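Local coordinates for protein Crov588 (Cafeteriavirus, PDB 6NYR) that is of unknown function but folds as a circular leucine-rich repeat protein built from many FNIP repeats, at residues N599-G604 and N621-S626. Sequence-based numbering, arbitrary orientation.
Sequences NVLPNG and NVLPCS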
loop_
_atom_site.group_PDB
_atom_site.type_symbol
_atom_site.label_atom_id
_atom_site.label_comp_id
_atom_site.label_asym_id
_atom_site.label_seq_id
_atom_site.Cartn_x
_atom_site.Cartn_y
_atom_site.Cartn_z
ATOM N N ASN A 599 38.088 11.760 -18.315
ATOM C CA ASN A 599 38.425 10.341 -18.390
ATOM C C ASN A 599 38.289 9.639 -17.039
ATOM O O ASN A 599 38.960 8.636 -16.780
ATOM C CB ASN A 599 39.845 10.152 -18.938
ATOM C CG ASN A 599 40.014 10.713 -20.345
ATOM O OD1 ASN A 599 39.119 10.602 -21.187
ATOM N ND2 ASN A 599 41.163 11.334 -20.600
ATOM N N VAL A 600 37.414 10.150 -16.179
ATOM C CA VAL A 600 37.155 9.571 -14.866
ATOM C C VAL A 600 35.804 8.866 -14.822
ATOM O O VAL A 600 35.700 7.734 -14.348
ATOM C CB VAL A 600 37.247 10.653 -13.765
ATOM C CG1 VAL A 600 36.822 10.085 -12.421
ATOM C CG2 VAL A 600 38.658 11.220 -13.691
ATOM N N LEU A 601 34.758 9.530 -15.294
ATOM C CA LEU A 601 33.426 8.934 -15.325
ATOM C C LEU A 601 33.312 8.009 -16.529
ATOM O O LEU A 601 33.562 8.449 -17.659
ATOM C CB LEU A 601 32.365 10.025 -15.398
ATOM C CG LEU A 601 32.324 11.044 -14.260
ATOM C CD1 LEU A 601 31.227 12.074 -14.505
ATOM C CD2 LEU A 601 32.094 10.360 -12.927
ATOM N N PRO A 602 32.963 6.736 -16.344
ATOM C CA PRO A 602 32.815 5.836 -17.496
ATOM C C PRO A 602 31.876 6.411 -18.546
ATOM O O PRO A 602 30.783 6.889 -18.230
ATOM C CB PRO A 602 32.247 4.553 -16.877
ATOM C CG PRO A 602 32.698 4.582 -15.459
ATOM C CD PRO A 602 32.771 6.033 -15.058
ATOM N N ASN A 603 32.310 6.363 -19.809
ATOM C CA ASN A 603 31.529 6.963 -20.886
ATOM C C ASN A 603 30.184 6.270 -21.075
ATOM O O ASN A 603 29.232 6.898 -21.552
ATOM C CB ASN A 603 32.329 6.929 -22.189
ATOM C CG ASN A 603 33.286 8.099 -22.318
ATOM O OD1 ASN A 603 32.883 9.261 -22.195
ATOM N ND2 ASN A 603 34.558 7.804 -22.558
ATOM N N GLY A 604 30.081 4.994 -20.713
ATOM C CA GLY A 604 28.828 4.279 -20.836
ATOM C C GLY A 604 27.826 4.555 -19.744
ATOM O O GLY A 604 26.717 4.009 -19.766
ATOM N N ASN A 621 34.505 17.161 -21.941
ATOM C CA ASN A 621 34.962 15.774 -21.951
ATOM C C ASN A 621 35.060 15.186 -20.548
ATOM O O ASN A 621 35.820 14.236 -20.317
ATOM C CB ASN A 621 36.311 15.645 -22.669
ATOM C CG ASN A 621 36.238 16.076 -24.120
ATOM O OD1 ASN A 621 35.601 15.422 -24.939
ATOM N ND2 ASN A 621 36.899 17.181 -24.446
ATOM N N VAL A 622 34.299 15.737 -19.612
ATOM C CA VAL A 622 34.206 15.212 -18.259
ATOM C C VAL A 622 32.985 14.317 -18.097
ATOM O O VAL A 622 33.067 13.235 -17.515
ATOM C CB VAL A 622 34.187 16.380 -17.246
ATOM C CG1 VAL A 622 33.864 15.877 -15.855
ATOM C CG2 VAL A 622 35.522 17.122 -17.261
ATOM N N LEU A 623 31.841 14.751 -18.608
ATOM C CA LEU A 623 30.605 13.990 -18.460
ATOM C C LEU A 623 30.583 12.820 -19.442
ATOM O O LEU A 623 31.082 12.940 -20.565
ATOM C CB LEU A 623 29.400 14.893 -18.699
ATOM C CG LEU A 623 29.156 15.950 -17.622
ATOM C CD1 LEU A 623 27.893 16.745 -17.927
ATOM C CD2 LEU A 623 29.057 15.326 -16.242
ATOM N N PRO A 624 30.024 11.680 -19.041
ATOM C CA PRO A 624 30.030 10.504 -19.926
ATOM C C PRO A 624 29.290 10.746 -21.235
ATOM O O PRO A 624 28.256 11.420 -21.274
ATOM C CB PRO A 624 29.342 9.417 -19.083
ATOM C CG PRO A 624 29.567 9.845 -17.660
ATOM C CD PRO A 624 29.503 11.362 -17.696
ATOM N N CYS A 625 29.818 10.149 -22.311
ATOM C CA CYS A 625 29.258 10.316 -23.645
ATOM C C CYS A 625 27.931 9.596 -23.852
ATOM O O CYS A 625 27.269 9.848 -24.865
ATOM C CB CYS A 625 30.243 9.808 -24.699
ATOM S SG CYS A 625 31.850 10.621 -24.697
ATOM N N SER A 626 27.541 8.695 -22.956
ATOM C CA SER A 626 26.251 8.025 -23.060
ATOM C C SER A 626 25.218 8.590 -22.105
ATOM O O SER A 626 24.085 8.098 -22.072
ATOM C CB SER A 626 26.389 6.521 -22.795
ATOM O OG SER A 626 26.905 5.844 -23.920
HETATM O O HOH W 1 35.435 12.202 -16.261
#
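The oxygen of water 1 is held by two hydrogen bonds. It accepts from V600 N and donates to V622 O, each at 2.9 Å, so it bridges the two backbones. At the other end, the carbonyl oxygen O of N603 takes a single hydrogen bond across the contact, from S626 N at 2.8 Å. The donor lies nearly along the C=O axis, and the hydrogen bond is bent, with an N-H...O angle of 138°. The side chain of the same asparagine makes a further link. Its CG stands anti to the carbonyl carbon (chi1 -84°), which brings OD1 within 3.2 Å of C625 N. That N-H comes in the carbonyl plane, on a lone pair of OD1. N603 thus takes two successive backbone N-H groups of the next turn, one with its main chain and one with its side chain. Between these polar links, L601 crosses P624 obliquely. L601 CB meets P624 CG at 3.6 Å, and L601 CD1 lies beside P624 CD at 3.7 Å. P602 O comes within 3.0 Å of P624 CB. The two segments are the same NVLP loop, 22 residues apart, on successive turns of the leucine-rich repeat solenoid. They precede the parallel strands 607-609 and 629-631, and L601 and L623 both pack on L608 of strand 607-609.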